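Excinuclease ABC, subunit A. (Deinococcus radiodurans, PDB 2VF7) binds and hydrolyses ATP and binds DNA and zinc, as a UvrA-family ABC ATPase that probably recognises damaged DNA for excision repair. Local coordinates at residues A[13-18]-A[30-35]; A[225-231]-A[249-255]; A[292-296]-A[308-312]; A[717-722]-A[735-741]. The protein carries 1 engineered substitution. All coordinates share one frame; numbering follows the deposited sequence.

Interaction 1: A[13-18]-A[30-35]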
loop_
_atom_site.group_PDB
_atom_site.type_symbol
_atom_site.label_atom_id
_atom_site.label_comp_id
_atom_site.label_asym_id
_atom_site.label_seq_id
_atom_site.Cartn_x
_atom_site.Cartn_y
_atom_site.Cartn_z
ATOM N N GLY A 13 -2.397 32.997 11.719
ATOM C CA GLY A 13 -1.195 32.496 12.388
ATOM C C GLY A 13 -0.633 31.288 11.657
ATOM O O GLY A 13 -1.205 30.812 10.668
ATOM N N GLY A 14 0.497 30.782 12.129
ATOM C CA GLY A 14 0.971 29.486 11.669
ATOM C C GLY A 14 0.494 28.394 12.607
ATOM O O GLY A 14 1.284 27.563 13.024
ATOM N N PHE A 15 -0.798 28.393 12.937
ATOM C CA PHE A 15 -1.356 27.447 13.904
ATOM C C PHE A 15 -2.174 26.322 13.299
ATOM O O PHE A 15 -2.929 26.529 12.340
ATOM C CB PHE A 15 -2.218 28.172 14.937
ATOM C CG PHE A 15 -1.430 28.982 15.912
ATOM C CD1 PHE A 15 -1.248 30.335 15.715
ATOM C CD2 PHE A 15 -0.856 28.382 17.035
ATOM C CE1 PHE A 15 -0.516 31.084 16.611
ATOM C CE2 PHE A 15 -0.111 29.115 17.927
ATOM C CZ PHE A 15 0.057 30.475 17.722
ATOM N N VAL A 16 -1.997 25.130 13.867
ATOM C CA VAL A 16 -2.884 23.988 13.650
ATOM C C VAL A 16 -4.046 24.192 14.634
ATOM O O VAL A 16 -3.830 24.544 15.784
ATOM C CB VAL A 16 -2.158 22.629 13.923
ATOM C CG1 VAL A 16 -3.054 21.433 13.605
ATOM C CG2 VAL A 16 -0.792 22.536 13.164
ATOM N N GLN A 17 -5.278 24.040 14.171
ATOM C CA GLN A 17 -6.431 24.270 15.033
ATOM C C GLN A 17 -7.252 22.994 15.150
ATOM O O GLN A 17 -7.652 22.410 14.146
ATOM C CB GLN A 17 -7.277 25.442 14.530
ATOM C CG GLN A 17 -8.470 25.799 15.450
ATOM C CD GLN A 17 -8.043 26.243 16.864
ATOM O OE1 GLN A 17 -7.321 27.232 17.019
ATOM N NE2 GLN A 17 -8.511 25.522 17.894
ATOM N N VAL A 18 -7.480 22.573 16.391
ATOM C CA VAL A 18 -8.149 21.317 16.705
ATOM C C VAL A 18 -9.424 21.608 17.480
ATOM O O VAL A 18 -9.416 22.366 18.464
ATOM C CB VAL A 18 -7.231 20.408 17.544
ATOM C CG1 VAL A 18 -7.998 19.220 18.168
ATOM C CG2 VAL A 18 -6.031 19.937 16.717
ATOM N N SER A 30 -10.735 21.610 22.553
ATOM C CA SER A 30 -10.219 22.478 21.498
ATOM C C SER A 30 -8.824 22.923 21.896
ATOM O O SER A 30 -8.612 23.345 23.024
ATOM C CB SER A 30 -11.096 23.717 21.330
ATOM O OG SER A 30 -12.379 23.371 20.881
ATOM N N VAL A 31 -7.876 22.816 20.975
ATOM C CA VAL A 31 -6.535 23.319 21.209
ATOM C C VAL A 31 -5.942 23.831 19.900
ATOM O O VAL A 31 -6.335 23.399 18.830
ATOM C CB VAL A 31 -5.613 22.246 21.894
ATOM C CG1 VAL A 31 -5.243 21.136 20.943
ATOM C CG2 VAL A 31 -4.368 22.881 22.443
ATOM N N LYS A 32 -5.017 24.777 19.998
ATOM C CA LYS A 32 -4.233 25.227 18.849
ATOM C C LYS A 32 -2.742 25.066 19.152
ATOM O O LYS A 32 -2.311 25.243 20.294
ATOM C CB LYS A 32 -4.555 26.682 18.494
ATOM C CG LYS A 32 -3.774 27.705 19.295
ATOM C CD LYS A 32 -4.245 29.150 19.054
ATOM C CE LYS A 32 -3.403 30.138 19.885
ATOM N NZ LYS A 32 -3.539 31.547 19.432
ATOM N N VAL A 33 -1.965 24.727 18.125
ATOM C CA VAL A 33 -0.507 24.564 18.265
ATOM C C VAL A 33 0.232 25.101 17.036
ATOM O O VAL A 33 -0.182 24.843 15.895
ATOM C CB VAL A 33 -0.082 23.070 18.565
ATOM C CG1 VAL A 33 -0.773 22.561 19.776
ATOM C CG2 VAL A 33 -0.397 22.163 17.414
ATOM N N PRO A 34 1.341 25.832 17.264
ATOM C CA PRO A 34 2.093 26.404 16.151
ATOM C C PRO A 34 2.743 25.336 15.277
ATOM O O PRO A 34 3.147 24.274 15.764
ATOM C CB PRO A 34 3.143 27.277 16.844
ATOM C CG PRO A 34 3.269 26.750 18.197
ATOM C CD PRO A 34 1.949 26.170 18.565
ATOM N N ARG A 35 2.810 25.600 13.982
ATOM C CA ARG A 35 3.562 24.728 13.101
ATOM C C ARG A 35 4.922 25.398 12.988
ATOM O O ARG A 35 5.053 26.562 13.394
ATOM C CB ARG A 35 2.818 24.471 11.761
ATOM C CG ARG A 35 3.118 25.424 10.619
ATOM C CD ARG A 35 2.409 25.011 9.288
ATOM N NE ARG A 35 0.975 24.831 9.495
ATOM C CZ ARG A 35 0.088 25.820 9.530
ATOM N NH1 ARG A 35 0.471 27.068 9.346
ATOM N NH2 ARG A 35 -1.190 25.555 9.754
HETATM O O HOH W 1 3.482 29.013 13.474
#
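Lys32 CG lies between its own backbone N and carbonyl carbon (chi1 85°), and the extended chain beyond it reaches over one face of the Phe15 ring, which swings into place with CG anti to the carbonyl carbon (chi1 -72°). Lys32 NZ stands 4.3 Å from the Phe15 ring centroid, close to the ring normal, as a cation-pi contact; Lys32 CE adds a CH-pi contact, offset toward the rim. Phe15 CE2 also meets Pro34 CD at 3.7 Å. Gln17 bends at chi2, bringing OE1 to 3.2 Å from Lys32 CB. Beneath this layer, Val16 pairs with Val33 and Val18 with Val31 as antiparallel hydrogen-bonded pairs. Val16 N donates to Val33 O over 2.7 Å, and Val33 N answers to Val16 O at 3.0 Å. Two donors grip Gly14 O: Arg35 N at 2.7 Å, nearly straight (169°), and a water that also donates to Arg35 O. The arginine tail folds back over Gly14, and its NH2 bonds to Gly90 O. The hairpin belongs to a three-stranded antiparallel sheet, as in the beta subdomain of ABC ATPases, with strand 15-21 between strands 29-34 and 87-89. Its valines face Leu57 of helix 49-69, Ile88 and Val451, Phe15 meets Trp449 edge-to-face, and Arg35 packs on Phe399 of the second subunit.

Interaction 2: A[225-231]-A[249-255]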
loop_
_atom_site.group_PDB
_atom_site.type_symbol
_atom_site.label_atom_id
_atom_site.label_comp_id
_atom_site.label_asym_id
_atom_site.label_seq_id
_atom_site.Cartn_x
_atom_site.Cartn_y
_atom_site.Cartn_z
ATOM N N GLN A 225 5.871 -35.950 -6.104
ATOM C CA GLN A 225 4.650 -35.463 -5.484
ATOM C C GLN A 225 3.414 -36.005 -6.194
ATOM O O GLN A 225 2.647 -35.210 -6.744
ATOM C CB GLN A 225 4.591 -33.935 -5.556
ATOM C CG GLN A 225 5.793 -33.226 -5.015
ATOM C CD GLN A 225 5.472 -31.804 -4.663
ATOM O OE1 GLN A 225 5.823 -30.879 -5.406
ATOM N NE2 GLN A 225 4.787 -31.609 -3.530
ATOM N N PRO A 226 3.197 -37.342 -6.158
ATOM C CA PRO A 226 2.035 -37.935 -6.825
ATOM C C PRO A 226 0.704 -37.439 -6.250
ATOM O O PRO A 226 0.626 -37.078 -5.067
ATOM C CB PRO A 226 2.223 -39.437 -6.579
ATOM C CG PRO A 226 3.002 -39.511 -5.358
ATOM C CD PRO A 226 3.988 -38.385 -5.479
ATOM N N VAL A 227 -0.311 -37.405 -7.113
ATOM C CA VAL A 227 -1.662 -36.929 -6.806
ATOM C C VAL A 227 -2.607 -38.119 -6.865
ATOM O O VAL A 227 -2.796 -38.694 -7.937
ATOM C CB VAL A 227 -2.135 -35.867 -7.827
ATOM C CG1 VAL A 227 -3.604 -35.518 -7.612
ATOM C CG2 VAL A 227 -1.301 -34.612 -7.715
ATOM N N VAL A 228 -3.204 -38.476 -5.721
ATOM C CA VAL A 228 -3.957 -39.741 -5.566
ATOM C C VAL A 228 -5.287 -39.578 -4.821
ATOM O O VAL A 228 -5.395 -38.714 -3.947
ATOM C CB VAL A 228 -3.095 -40.853 -4.847
ATOM C CG1 VAL A 228 -1.751 -41.028 -5.539
ATOM C CG2 VAL A 228 -2.891 -40.547 -3.364
ATOM N N PRO A 229 -6.290 -40.421 -5.140
ATOM C CA PRO A 229 -7.600 -40.344 -4.488
ATOM C C PRO A 229 -7.508 -40.662 -3.017
ATOM O O PRO A 229 -6.871 -41.652 -2.648
ATOM C CB PRO A 229 -8.389 -41.456 -5.181
ATOM C CG PRO A 229 -7.339 -42.414 -5.701
ATOM C CD PRO A 229 -6.248 -41.514 -6.133
ATOM N N VAL A 230 -8.102 -39.841 -2.156
ATOM C CA VAL A 230 -8.034 -40.206 -0.736
ATOM C C VAL A 230 -9.348 -40.475 -0.035
ATOM O O VAL A 230 -10.356 -39.876 -0.354
ATOM C CB VAL A 230 -6.842 -39.540 0.107
ATOM C CG1 VAL A 230 -6.188 -38.343 -0.593
ATOM C CG2 VAL A 230 -7.251 -39.199 1.579
ATOM N N TYR A 231 -9.338 -41.456 0.863
ATOM C CA TYR A 231 -10.537 -41.962 1.533
ATOM C C TYR A 231 -10.308 -41.947 3.044
ATOM O O TYR A 231 -9.821 -42.940 3.611
ATOM C CB TYR A 231 -10.832 -43.401 1.086
ATOM C CG TYR A 231 -10.947 -43.621 -0.409
ATOM C CD1 TYR A 231 -12.175 -43.505 -1.049
ATOM C CD2 TYR A 231 -9.841 -43.971 -1.178
ATOM C CE1 TYR A 231 -12.303 -43.707 -2.429
ATOM C CE2 TYR A 231 -9.961 -44.173 -2.564
ATOM C CZ TYR A 231 -11.198 -44.040 -3.171
ATOM O OH TYR A 231 -11.363 -44.261 -4.525
ATOM N N PRO A 249 -13.629 -40.785 -4.716
ATOM C CA PRO A 249 -12.641 -40.346 -3.723
ATOM C C PRO A 249 -13.166 -39.122 -3.011
ATOM O O PRO A 249 -13.752 -38.263 -3.661
ATOM C CB PRO A 249 -11.420 -39.962 -4.571
ATOM C CG PRO A 249 -11.715 -40.427 -5.994
ATOM C CD PRO A 249 -13.196 -40.523 -6.108
ATOM N N SER A 250 -12.969 -39.025 -1.698
ATOM C CA SER A 250 -13.395 -37.834 -0.960
ATOM C C SER A 250 -12.709 -36.572 -1.512
ATOM O O SER A 250 -13.360 -35.551 -1.740
ATOM C CB SER A 250 -13.108 -37.988 0.535
ATOM O OG SER A 250 -13.671 -39.184 1.050
ATOM N N TYR A 251 -11.387 -36.662 -1.705
ATOM C CA TYR A 251 -10.606 -35.613 -2.337
ATOM C C TYR A 251 -9.394 -36.242 -3.006
ATOM O O TYR A 251 -9.176 -37.445 -2.888
ATOM C CB TYR A 251 -10.217 -34.517 -1.336
ATOM C CG TYR A 251 -9.294 -34.939 -0.203
ATOM C CD1 TYR A 251 -9.804 -35.540 0.948
ATOM C CD2 TYR A 251 -7.913 -34.699 -0.268
ATOM C CE1 TYR A 251 -8.981 -35.921 1.991
ATOM C CE2 TYR A 251 -7.085 -35.075 0.760
ATOM C CZ TYR A 251 -7.635 -35.687 1.900
ATOM O OH TYR A 251 -6.825 -36.075 2.939
ATOM N N MET A 252 -8.658 -35.421 -3.767
ATOM C CA MET A 252 -7.389 -35.804 -4.376
ATOM C C MET A 252 -6.296 -35.187 -3.552
ATOM O O MET A 252 -6.259 -33.964 -3.405
ATOM C CB MET A 252 -7.269 -35.283 -5.816
ATOM C CG MET A 252 -8.364 -35.744 -6.772
ATOM S SD MET A 252 -8.353 -37.522 -7.100
ATOM C CE MET A 252 -6.620 -37.844 -7.447
ATOM N N GLY A 253 -5.389 -36.028 -3.041
ATOM C CA GLY A 253 -4.321 -35.556 -2.162
ATOM C C GLY A 253 -3.001 -35.498 -2.895
ATOM O O GLY A 253 -2.797 -36.266 -3.836
ATOM N N THR A 254 -2.091 -34.628 -2.437
ATOM C CA THR A 254 -0.758 -34.475 -3.043
ATOM C C THR A 254 0.340 -34.837 -2.059
ATOM O O THR A 254 0.444 -34.263 -0.964
ATOM C CB THR A 254 -0.533 -33.031 -3.602
ATOM O OG1 THR A 254 -1.664 -32.644 -4.401
ATOM C CG2 THR A 254 0.729 -32.955 -4.469
ATOM N N PHE A 255 1.172 -35.790 -2.434
ATOM C CA PHE A 255 2.243 -36.226 -1.538
ATOM C C PHE A 255 3.311 -35.148 -1.375
ATOM O O PHE A 255 3.616 -34.416 -2.303
ATOM C CB PHE A 255 2.882 -37.522 -2.039
ATOM C CG PHE A 255 3.896 -38.093 -1.095
ATOM C CD1 PHE A 255 3.503 -38.618 0.136
ATOM C CD2 PHE A 255 5.249 -38.087 -1.427
ATOM C CE1 PHE A 255 4.453 -39.134 1.034
ATOM C CE2 PHE A 255 6.208 -38.592 -0.545
ATOM C CZ PHE A 255 5.810 -39.124 0.689
#
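Gln225 reaches Phe255 at one end of the ladder, its NE2 donating to Phe255 O over 3.3 Å with that oxygen near the plane of the amide. Pro226 follows, its O taking Phe255 N at 3.0 Å while its ring lies alongside Phe255 CB. Val227 sends CG1, anti to the backbone N (chi1 172°), to 3.8 Å from Met252 CE; the two side chains cross at about a right angle. Val228 forms a hydrogen-bonded pair with Gly253, exchanging both backbone bonds. Pro229, across from Met252 in a non-hydrogen-bonded pair, costs the ladder no backbone bond. The doubly bent Met252 curls its CE against Pro229 N at 3.5 Å, and Pro229 CB presses on Pro249 CB at 3.4 Å, tighter than usual. Val230 N donates to Tyr251 O at 2.7 Å, and its CG1 sits over the face of the Tyr251 ring, 4.0 Å from the centroid, in a CH-pi contact. Tyr231 lies beside Pro249, its OH bonded to Met247 O. These two strands make a separate antiparallel sheet within the UvrA DNA-binding domain: Val228 rests on helix 187-199, Pro229 and Tyr231 on helix 236-245, and the Phe255 ring stacks on Trp218.

Interaction 3: A[292-296]-A[308-312]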
loop_
_atom_site.group_PDB
_atom_site.type_symbol
_atom_site.label_atom_id
_atom_site.label_comp_id
_atom_site.label_asym_id
_atom_site.label_seq_id
_atom_site.Cartn_x
_atom_site.Cartn_y
_atom_site.Cartn_z
ATOM N N GLY A 292 30.947 -18.041 7.389
ATOM C CA GLY A 292 30.370 -17.048 8.288
ATOM C C GLY A 292 29.772 -15.892 7.507
ATOM O O GLY A 292 28.611 -15.545 7.702
ATOM N N LYS A 293 30.583 -15.295 6.628
ATOM C CA LYS A 293 30.129 -14.282 5.658
ATOM C C LYS A 293 29.004 -14.939 4.858
ATOM O O LYS A 293 28.723 -16.127 5.066
ATOM C CB LYS A 293 31.282 -13.857 4.731
ATOM C CG LYS A 293 32.694 -14.175 5.249
ATOM C CD LYS A 293 33.494 -12.940 5.624
ATOM C CE LYS A 293 34.840 -13.329 6.256
ATOM N NZ LYS A 293 35.964 -12.374 5.947
ATOM N N ARG A 294 28.354 -14.205 3.956
ATOM C CA ARG A 294 27.141 -14.742 3.316
ATOM C C ARG A 294 27.085 -14.643 1.777
ATOM O O ARG A 294 26.049 -14.948 1.171
ATOM C CB ARG A 294 25.888 -14.106 3.944
ATOM C CG ARG A 294 25.744 -14.322 5.459
ATOM C CD ARG A 294 24.338 -13.983 5.955
ATOM N NE ARG A 294 24.146 -12.569 6.292
ATOM C CZ ARG A 294 23.020 -11.885 6.074
ATOM N NH1 ARG A 294 21.983 -12.465 5.480
ATOM N NH2 ARG A 294 22.935 -10.608 6.429
ATOM N N LEU A 295 28.197 -14.244 1.154
ATOM C CA LEU A 295 28.216 -13.928 -0.290
ATOM C C LEU A 295 29.242 -14.672 -1.157
ATOM O O LEU A 295 30.029 -15.485 -0.657
ATOM C CB LEU A 295 28.325 -12.410 -0.522
ATOM C CG LEU A 295 28.526 -11.418 0.625
ATOM C CD1 LEU A 295 29.931 -11.477 1.185
ATOM C CD2 LEU A 295 28.211 -10.031 0.119
ATOM N N ARG A 296 29.201 -14.394 -2.466
ATOM C CA ARG A 296 30.170 -14.945 -3.419
ATOM C C ARG A 296 31.584 -14.579 -2.998
ATOM O O ARG A 296 31.809 -13.497 -2.448
ATOM C CB ARG A 296 29.878 -14.487 -4.857
ATOM C CG ARG A 296 29.033 -15.502 -5.652
ATOM C CD ARG A 296 28.808 -15.107 -7.122
ATOM N NE ARG A 296 27.676 -15.826 -7.718
ATOM C CZ ARG A 296 26.396 -15.517 -7.510
ATOM N NH1 ARG A 296 26.071 -14.511 -6.715
ATOM N NH2 ARG A 296 25.430 -16.217 -8.084
ATOM N N ASP A 308 37.092 -6.668 3.815
ATOM C CA ASP A 308 35.928 -6.863 2.947
ATOM C C ASP A 308 34.675 -6.326 3.668
ATOM O O ASP A 308 34.735 -6.063 4.871
ATOM C CB ASP A 308 35.759 -8.346 2.603
ATOM C CG ASP A 308 35.650 -9.230 3.846
ATOM O OD1 ASP A 308 34.518 -9.521 4.269
ATOM O OD2 ASP A 308 36.698 -9.613 4.413
ATOM N N ILE A 309 33.557 -6.163 2.947
ATOM C CA ILE A 309 32.351 -5.512 3.509
ATOM C C ILE A 309 31.938 -6.029 4.892
ATOM O O ILE A 309 31.619 -5.250 5.790
ATOM C CB ILE A 309 31.119 -5.600 2.570
ATOM C CG1 ILE A 309 31.099 -6.931 1.818
ATOM C CG2 ILE A 309 31.075 -4.422 1.618
ATOM C CD1 ILE A 309 29.830 -7.178 1.021
ATOM N N THR A 310 31.967 -7.352 5.035
ATOM C CA THR A 310 31.624 -8.060 6.259
ATOM C C THR A 310 32.352 -7.545 7.503
ATOM O O THR A 310 31.713 -7.234 8.511
ATOM C CB THR A 310 31.870 -9.559 6.051
ATOM O OG1 THR A 310 30.892 -10.051 5.135
ATOM C CG2 THR A 310 31.806 -10.340 7.362
ATOM N N GLU A 311 33.673 -7.441 7.418
ATOM C CA GLU A 311 34.491 -7.058 8.559
ATOM C C GLU A 311 34.356 -5.580 8.925
ATOM O O GLU A 311 34.410 -5.240 10.112
ATOM C CB GLU A 311 35.962 -7.399 8.309
ATOM C CG GLU A 311 36.218 -8.794 7.742
ATOM C CD GLU A 311 37.646 -8.969 7.230
ATOM O OE1 GLU A 311 38.243 -7.984 6.753
ATOM O OE2 GLU A 311 38.168 -10.100 7.288
ATOM N N LEU A 312 34.223 -4.704 7.920
ATOM C CA LEU A 312 33.906 -3.280 8.155
ATOM C C LEU A 312 32.566 -3.137 8.884
ATOM O O LEU A 312 32.404 -2.278 9.758
ATOM C CB LEU A 312 33.821 -2.498 6.841
ATOM C CG LEU A 312 34.846 -1.438 6.402
ATOM C CD1 LEU A 312 34.284 -0.680 5.211
ATOM C CD2 LEU A 312 35.255 -0.441 7.501
#
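Lys293 NZ is held between two carboxylates, Asp308 OD2 at 3.2 Å and Glu311 OE2 at 3.4 Å, in a salt-bridge network whose hydrogen bond to Asp308 is weak. The lysine chain bends at chi2 (-111°) and again at chi4, crossing the Asp308 side chain at about a right angle and that of Glu311 obliquely. On the way it passes Thr310, with Lys293 CD 3.6 Å from Thr310 CG2. Asp308 is the N-cap of helix 309-314, and three residues on Glu311 turns its other oxygen back, Glu311 OE1 accepting a weak bond from Asp308 N at 3.4 Å. Both acids thus stand at the start of the helix, where their negative charge would be expected to suit its dipole. The loop carrying Lys293 follows directly on the Cys287 and Cys290 pair of a four-cysteine zinc site, and the nearest atom of the lysine side chain is about 7 Å from the zinc ion. Arg294 pairs through its backbone with Cys151, another ligand of that zinc. Deeper in, Leu295 CD2 is pressed against Ile309 CD1 at 3.4 Å, tighter than usual, and Ile309 continues onto Leu120 and Tyr124 of helix 116-127.

Interaction 4: A[717-722]-A[735-741]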
loop_
_atom_site.group_PDB
_atom_site.type_symbol
_atom_site.label_atom_id
_atom_site.label_comp_id
_atom_site.label_asym_id
_atom_site.label_seq_id
_atom_site.Cartn_x
_atom_site.Cartn_y
_atom_site.Cartn_z
ATOM N N VAL A 717 0.394 1.097 42.337
ATOM C CA VAL A 717 1.524 1.242 41.421
ATOM C C VAL A 717 1.195 2.258 40.287
ATOM O O VAL A 717 2.049 2.599 39.455
ATOM C CB VAL A 717 2.018 -0.182 40.954
ATOM C CG1 VAL A 717 1.505 -0.572 39.564
ATOM C CG2 VAL A 717 3.515 -0.299 41.064
ATOM N N GLY A 718 -0.053 2.741 40.292
ATOM C CA GLY A 718 -0.484 3.879 39.479
ATOM C C GLY A 718 -1.427 3.592 38.319
ATOM O O GLY A 718 -1.701 4.492 37.521
ATOM N N LEU A 719 -1.941 2.366 38.235
ATOM C CA LEU A 719 -2.693 1.922 37.072
ATOM C C LEU A 719 -4.222 1.865 37.259
ATOM O O LEU A 719 -4.881 1.085 36.620
ATOM C CB LEU A 719 -2.191 0.550 36.603
ATOM C CG LEU A 719 -0.713 0.368 36.239
ATOM C CD1 LEU A 719 -0.502 -1.033 35.795
ATOM C CD2 LEU A 719 -0.294 1.321 35.144
ATOM N N GLY A 720 -4.778 2.719 38.097
ATOM C CA GLY A 720 -6.191 2.678 38.379
ATOM C C GLY A 720 -7.065 2.967 37.174
ATOM O O GLY A 720 -8.240 2.625 37.170
ATOM N N TYR A 721 -6.484 3.594 36.154
ATOM C CA TYR A 721 -7.244 4.025 34.983
ATOM C C TYR A 721 -7.444 2.897 33.975
ATOM O O TYR A 721 -8.301 2.992 33.101
ATOM C CB TYR A 721 -6.594 5.276 34.339
ATOM C CG TYR A 721 -5.186 5.075 33.808
ATOM C CD1 TYR A 721 -4.961 4.757 32.472
ATOM C CD2 TYR A 721 -4.083 5.199 34.647
ATOM C CE1 TYR A 721 -3.683 4.569 31.987
ATOM C CE2 TYR A 721 -2.808 4.998 34.179
ATOM C CZ TYR A 721 -2.609 4.689 32.851
ATOM O OH TYR A 721 -1.325 4.504 32.393
ATOM N N LEU A 722 -6.662 1.825 34.107
ATOM C CA LEU A 722 -6.735 0.724 33.169
ATOM C C LEU A 722 -7.958 -0.158 33.415
ATOM O O LEU A 722 -8.423 -0.244 34.547
ATOM C CB LEU A 722 -5.445 -0.104 33.215
ATOM C CG LEU A 722 -4.170 0.591 32.744
ATOM C CD1 LEU A 722 -3.013 -0.352 32.818
ATOM C CD2 LEU A 722 -4.329 1.087 31.318
ATOM N N GLU A 735 3.347 0.859 31.222
ATOM C CA GLU A 735 2.108 0.247 31.723
ATOM C C GLU A 735 2.299 -1.239 31.900
ATOM O O GLU A 735 1.898 -1.776 32.915
ATOM C CB GLU A 735 0.924 0.511 30.792
ATOM C CG GLU A 735 0.346 1.901 30.965
ATOM C CD GLU A 735 -0.574 2.384 29.834
ATOM O OE1 GLU A 735 -0.857 1.667 28.854
ATOM O OE2 GLU A 735 -1.041 3.530 29.945
ATOM N N ALA A 736 2.934 -1.901 30.928
ATOM C CA ALA A 736 3.218 -3.346 31.041
ATOM C C ALA A 736 4.258 -3.696 32.099
ATOM O O ALA A 736 4.149 -4.737 32.763
ATOM C CB ALA A 736 3.626 -3.918 29.710
ATOM N N GLN A 737 5.279 -2.856 32.236
ATOM C CA GLN A 737 6.309 -3.051 33.264
ATOM C C GLN A 737 5.708 -3.031 34.678
ATOM O O GLN A 737 6.008 -3.896 35.502
ATOM C CB GLN A 737 7.422 -1.996 33.141
ATOM C CG GLN A 737 8.596 -2.229 34.114
ATOM C CD GLN A 737 9.938 -1.645 33.645
ATOM O OE1 GLN A 737 10.007 -0.895 32.662
ATOM N NE2 GLN A 737 11.021 -2.021 34.346
ATOM N N ARG A 738 4.857 -2.041 34.936
ATOM C CA ARG A 738 4.201 -1.870 36.228
ATOM C C ARG A 738 3.174 -2.963 36.554
ATOM O O ARG A 738 2.939 -3.230 37.709
ATOM C CB ARG A 738 3.560 -0.482 36.320
ATOM C CG ARG A 738 4.552 0.672 36.434
ATOM C CD ARG A 738 3.840 2.007 36.536
ATOM N NE ARG A 738 3.433 2.548 35.231
ATOM C CZ ARG A 738 2.489 3.483 35.051
ATOM N NH1 ARG A 738 1.815 3.988 36.089
ATOM N NH2 ARG A 738 2.217 3.928 33.827
ATOM N N ILE A 739 2.559 -3.575 35.546
ATOM C CA ILE A 739 1.641 -4.713 35.753
ATOM C C ILE A 739 2.431 -5.935 36.253
ATOM O O ILE A 739 2.002 -6.627 37.184
ATOM C CB ILE A 739 0.858 -5.067 34.446
ATOM C CG1 ILE A 739 0.123 -3.842 33.889
ATOM C CG2 ILE A 739 -0.120 -6.217 34.646
ATOM C CD1 ILE A 739 -0.716 -4.135 32.650
ATOM N N LYS A 740 3.590 -6.171 35.632
ATOM C CA LYS A 740 4.473 -7.286 35.970
ATOM C C LYS A 740 5.022 -7.125 37.364
ATOM O O LYS A 740 5.164 -8.100 38.098
ATOM C CB LYS A 740 5.654 -7.353 35.003
ATOM C CG LYS A 740 5.325 -7.819 33.592
ATOM C CD LYS A 740 6.479 -7.434 32.703
ATOM C CE LYS A 740 6.101 -7.468 31.266
ATOM N NZ LYS A 740 6.480 -8.759 30.663
ATOM N N LEU A 741 5.360 -5.884 37.708
ATOM C CA LEU A 741 5.827 -5.523 39.038
ATOM C C LEU A 741 4.771 -5.784 40.100
ATOM O O LEU A 741 5.091 -6.339 41.145
ATOM C CB LEU A 741 6.235 -4.052 39.072
ATOM C CG LEU A 741 6.990 -3.482 40.276
ATOM C CD1 LEU A 741 8.184 -4.358 40.651
ATOM C CD2 LEU A 741 7.439 -2.038 39.995
#
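Leu719 packs closely against the helix, one methyl toward each of two neighbouring side chains. Its CD1 packs against Ile739 CG1, the two side chains crossing at about a right angle. Its CD2 stands 3.5 Å above the centre of the Arg738 guanidinium, a contact less certain because the arginine is modelled in two conformers. In this one a bend at chi3 (-82°) turns the guanidinium back beneath the leucine, with Val717 O near its plane at the edge, and Arg738 NE bonds to Gly734 O. The polar end is held by a short hydrogen bond: Tyr721 OH donates to Glu735 OE2 over 2.6 Å, reaching the anti side of the carboxylate, somewhat out of its plane, which is turned 59° from the ring. The second oxygen, Glu735 OE1, accepts from Ser732 N, so each carboxylate oxygen has a hydrogen-bond donor. Elsewhere the fit slackens. Val717 CG2 and Leu741 CD2 are 4.4 Å apart, as are Leu722 CD1 and Ile739 CD1, and Gly718 lies on the partly exposed side. Gly718 closes the preceding helix in a Schellman motif, and a type I turn from Leu719 to Leu722 then delivers Tyr721 and Leu722 to a bound ADP. Glu735 ends the LSGGE sequence that begins at Leu731, so this is the ABC signature helix, set beside an ADP held by the P-loop of Gly46, Lys49 and Ser50, the composite nucleotide site characteristic of ABC ATPases.

Interaction 4 is the buried contact of the four; interactions 1, 2 and 3 are only partly buried. Interactions 1 and 2 are antiparallel strand pairs built on backbone bonds, with all four valines on one face in 1, but valines on both faces and prolines along the ladder in 2; 1 belongs to an ATPase unit and 2 to the DNA-binding domain, their centres about 66 Å apart. Interactions 3 and 4 each set a loop against a helix: the former with a lysine between two acids near zinc, the latter with a tyrosine-glutamate bond beside ADP. Interaction 4 touches its ADP, whereas in interaction 1 the Val31 side chain stays about 14 Å from a bound ADP. No two of the contacts touch.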